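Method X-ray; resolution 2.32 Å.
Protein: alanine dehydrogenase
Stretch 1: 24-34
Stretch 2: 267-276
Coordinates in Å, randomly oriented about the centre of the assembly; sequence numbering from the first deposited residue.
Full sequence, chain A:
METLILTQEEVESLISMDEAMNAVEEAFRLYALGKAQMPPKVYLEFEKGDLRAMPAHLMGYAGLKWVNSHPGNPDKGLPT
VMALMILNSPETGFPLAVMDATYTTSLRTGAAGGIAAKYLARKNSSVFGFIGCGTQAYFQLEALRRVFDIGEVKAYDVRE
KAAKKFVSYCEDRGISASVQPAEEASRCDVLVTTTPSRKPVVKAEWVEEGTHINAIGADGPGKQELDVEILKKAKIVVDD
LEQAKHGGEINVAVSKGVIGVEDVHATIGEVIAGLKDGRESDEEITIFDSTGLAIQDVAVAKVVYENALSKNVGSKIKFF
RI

Stretch 1, residues 24-34: VEEAFRLYALG
Stretch 2, residues 267-276: TIGEVIAGLK

Two helices of alanine dehydrogenase cross almost at right angles. The first enters its stretch already formed and runs to Ala32; the second spans 268-273. Their N-to-C directions make 93° (signed crossing angle -93°), and the axes approach to 7.6 Å. The register is set by Phe28 and Gly269, whose CA atoms lie 4.4 Å apart.

No hydrogen bond joins the stretches; the contact is one of packing and buries 429 Å². Its tightest part is at Gly269. Phe28 O lies 3.5 Å from Gly269 CA, a CA-H...O contact with 121° at the hydrogen. Ala32 CB lies 3.4 Å from Gly269 C. A CB on Gly269 would sit 2.7 Å from Phe28 O, a clash, so the missing side chain permits this approach.

The Phe28 ring (chi1 m, -78°; chi2 -45°) is covered on one face by Ile268 (t, p). Ile268 CG2 stands 3.3 Å from the centroid of the Phe28 ring, 5° off the normal, a CH-pi contact. Ile272 (m, t) points toward stretch 1, with CD1 3.8 Å from Phe28 CB. Ile272 CG2 lies 4.2 Å from both Glu25 CG and Arg29 CB.

Beyond the glycine, small side chains meet: Ala32 CB to Ala273 CB is 4.2 Å. Leu275 (m, t) brings CD1 to 4.3 Å from Ala32 CB. Leu33 (m, t) reaches Ala273 CB with CD2 at 4.4 Å.

The salt bridge and the capping bonds each lie within one stretch. Arg29 NH1 and Glu26 OE1 form a salt bridge at 2.7 Å. Thr267 (p) caps its helix: Glu270 N donates to Thr267 OG1 at 3.1 Å. Thr267 N donates to Glu270 OE1 at 2.8 Å.

Ala32 N donates to Phe28 O at 3.1 Å, and Ala273 N to Gly269 O at 2.8 Å. Gly274, at phi/psi 84/14, is the first residue to leave helical angles and forms a Schellman motif, with Leu275 N donating to Glu270 O at 2.8 Å. Leu33 (-94/13) is the first to leave helical angles after helix 24-32.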

# COMPACT_ATOMS: atom_id res chain seq x y z
N VAL A 24 15.52 -13.71 5.73
CA VAL A 24 15.09 -12.80 6.78
C VAL A 24 16.28 -12.22 7.53
O VAL A 24 16.29 -11.05 7.90
CB VAL A 24 14.10 -13.52 7.77
CG1 VAL A 24 13.77 -12.63 8.97
CG2 VAL A 24 12.82 -13.84 7.04
N GLU A 25 17.31 -13.04 7.72
CA GLU A 25 18.52 -12.57 8.40
C GLU A 25 19.21 -11.46 7.58
O GLU A 25 19.58 -10.39 8.11
CB GLU A 25 19.48 -13.73 8.64
CG GLU A 25 20.78 -13.32 9.37
CD GLU A 25 21.50 -14.52 9.96
OE1 GLU A 25 21.47 -15.61 9.35
OE2 GLU A 25 22.11 -14.39 11.04
N GLU A 26 19.37 -11.70 6.28
CA GLU A 26 20.02 -10.70 5.40
C GLU A 26 19.15 -9.43 5.32
O GLU A 26 19.65 -8.32 5.30
CB GLU A 26 20.29 -11.33 4.02
CG GLU A 26 20.95 -10.44 3.01
CD GLU A 26 22.34 -9.93 3.41
OE1 GLU A 26 22.98 -9.27 2.56
OE2 GLU A 26 22.81 -10.19 4.55
N ALA A 27 17.83 -9.61 5.28
CA ALA A 27 16.91 -8.48 5.24
C ALA A 27 17.15 -7.62 6.46
O ALA A 27 17.25 -6.41 6.34
CB ALA A 27 15.46 -8.96 5.24
N PHE A 28 17.23 -8.21 7.64
CA PHE A 28 17.47 -7.39 8.83
C PHE A 28 18.82 -6.69 8.71
O PHE A 28 18.94 -5.51 9.01
CB PHE A 28 17.49 -8.22 10.11
CG PHE A 28 16.14 -8.60 10.61
CD1 PHE A 28 15.11 -7.66 10.65
CD2 PHE A 28 15.88 -9.89 11.03
CE1 PHE A 28 13.84 -8.02 11.09
CE2 PHE A 28 14.62 -10.25 11.47
CZ PHE A 28 13.60 -9.31 11.49
N ARG A 29 19.84 -7.44 8.31
CA ARG A 29 21.18 -6.88 8.17
C ARG A 29 21.13 -5.67 7.21
O ARG A 29 21.53 -4.56 7.58
CB ARG A 29 22.11 -7.98 7.65
CG ARG A 29 23.56 -7.58 7.57
CD ARG A 29 24.40 -8.65 6.84
NE ARG A 29 25.51 -7.99 6.17
CZ ARG A 29 25.51 -7.54 4.92
NH1 ARG A 29 24.43 -7.70 4.15
NH2 ARG A 29 26.57 -6.88 4.44
N LEU A 30 20.60 -5.87 5.99
CA LEU A 30 20.51 -4.76 5.03
C LEU A 30 19.73 -3.53 5.54
O LEU A 30 20.19 -2.41 5.38
CB LEU A 30 19.88 -5.24 3.71
CG LEU A 30 20.71 -6.26 2.94
CD1 LEU A 30 19.89 -6.86 1.83
CD2 LEU A 30 21.97 -5.60 2.38
N TYR A 31 18.58 -3.73 6.17
CA TYR A 31 17.82 -2.57 6.63
C TYR A 31 18.59 -1.79 7.68
O TYR A 31 18.57 -0.58 7.70
CB TYR A 31 16.45 -2.97 7.18
CG TYR A 31 15.55 -1.77 7.44
CD1 TYR A 31 15.56 -0.69 6.56
CD2 TYR A 31 14.67 -1.72 8.51
CE1 TYR A 31 14.72 0.40 6.73
CE2 TYR A 31 13.80 -0.61 8.70
CZ TYR A 31 13.83 0.44 7.79
OH TYR A 31 12.97 1.52 7.89
N ALA A 32 19.29 -2.49 8.56
CA ALA A 32 20.04 -1.77 9.58
C ALA A 32 21.22 -1.00 8.94
O ALA A 32 21.67 -0.02 9.50
CB ALA A 32 20.55 -2.74 10.64
N LEU A 33 21.70 -1.45 7.77
CA LEU A 33 22.79 -0.76 7.08
C LEU A 33 22.26 0.25 6.04
O LEU A 33 23.00 0.74 5.19
CB LEU A 33 23.71 -1.76 6.38
CG LEU A 33 24.49 -2.66 7.33
CD1 LEU A 33 25.29 -3.69 6.54
CD2 LEU A 33 25.40 -1.81 8.21
N GLY A 34 20.97 0.54 6.10
CA GLY A 34 20.38 1.48 5.18
C GLY A 34 20.27 0.99 3.75
O GLY A 34 19.87 1.75 2.88
N THR A 267 17.49 -2.86 17.72
CA THR A 267 16.57 -3.53 16.79
C THR A 267 17.36 -4.81 16.49
O THR A 267 18.57 -4.87 16.71
CB THR A 267 16.39 -2.77 15.46
OG1 THR A 267 17.65 -2.70 14.77
CG2 THR A 267 15.88 -1.35 15.69
N ILE A 268 16.71 -5.84 16.00
CA ILE A 268 17.41 -7.08 15.72
C ILE A 268 18.45 -6.91 14.59
O ILE A 268 19.48 -7.59 14.58
CB ILE A 268 16.40 -8.21 15.38
CG1 ILE A 268 17.11 -9.55 15.26
CG2 ILE A 268 15.63 -7.86 14.11
CD1 ILE A 268 17.99 -9.85 16.41
N GLY A 269 18.19 -5.98 13.66
CA GLY A 269 19.09 -5.71 12.55
C GLY A 269 20.38 -5.09 13.08
O GLY A 269 21.48 -5.40 12.63
N GLU A 270 20.25 -4.21 14.06
CA GLU A 270 21.44 -3.60 14.60
C GLU A 270 22.31 -4.67 15.24
O GLU A 270 23.53 -4.61 15.11
CB GLU A 270 21.09 -2.56 15.64
CG GLU A 270 20.57 -1.27 15.07
CD GLU A 270 20.04 -0.38 16.17
OE1 GLU A 270 19.24 -0.87 16.97
OE2 GLU A 270 20.41 0.80 16.25
N VAL A 271 21.69 -5.64 15.91
CA VAL A 271 22.48 -6.69 16.54
C VAL A 271 23.13 -7.56 15.48
O VAL A 271 24.32 -7.89 15.57
CB VAL A 271 21.62 -7.59 17.47
CG1 VAL A 271 22.44 -8.76 17.97
CG2 VAL A 271 21.13 -6.78 18.68
N ILE A 272 22.37 -7.94 14.48
CA ILE A 272 22.92 -8.78 13.46
C ILE A 272 24.07 -8.05 12.74
O ILE A 272 25.09 -8.65 12.44
CB ILE A 272 21.82 -9.20 12.47
CG1 ILE A 272 20.80 -10.07 13.19
CG2 ILE A 272 22.41 -9.98 11.30
CD1 ILE A 272 19.63 -10.45 12.34
N ALA A 273 23.89 -6.76 12.51
CA ALA A 273 24.89 -5.97 11.82
C ALA A 273 26.08 -5.56 12.69
O ALA A 273 27.05 -5.02 12.20
CB ALA A 273 24.23 -4.74 11.22
N GLY A 274 26.04 -5.83 13.99
CA GLY A 274 27.17 -5.45 14.81
C GLY A 274 27.15 -4.01 15.28
O GLY A 274 28.16 -3.50 15.77
N LEU A 275 26.01 -3.34 15.15
CA LEU A 275 25.91 -1.95 15.58
C LEU A 275 25.60 -1.84 17.06
O LEU A 275 25.84 -0.80 17.68
CB LEU A 275 24.82 -1.22 14.78
CG LEU A 275 24.94 -1.29 13.27
CD1 LEU A 275 23.73 -0.63 12.62
CD2 LEU A 275 26.22 -0.59 12.87
N LYS A 276 25.03 -2.91 17.61
CA LYS A 276 24.70 -2.99 19.03
C LYS A 276 24.94 -4.42 19.48
O LYS A 276 24.76 -5.37 18.73
CB LYS A 276 23.23 -2.68 19.31
CG LYS A 276 22.71 -1.40 18.74
CD LYS A 276 23.10 -0.17 19.54
CE LYS A 276 21.94 0.84 19.51
NZ LYS A 276 22.31 2.27 19.75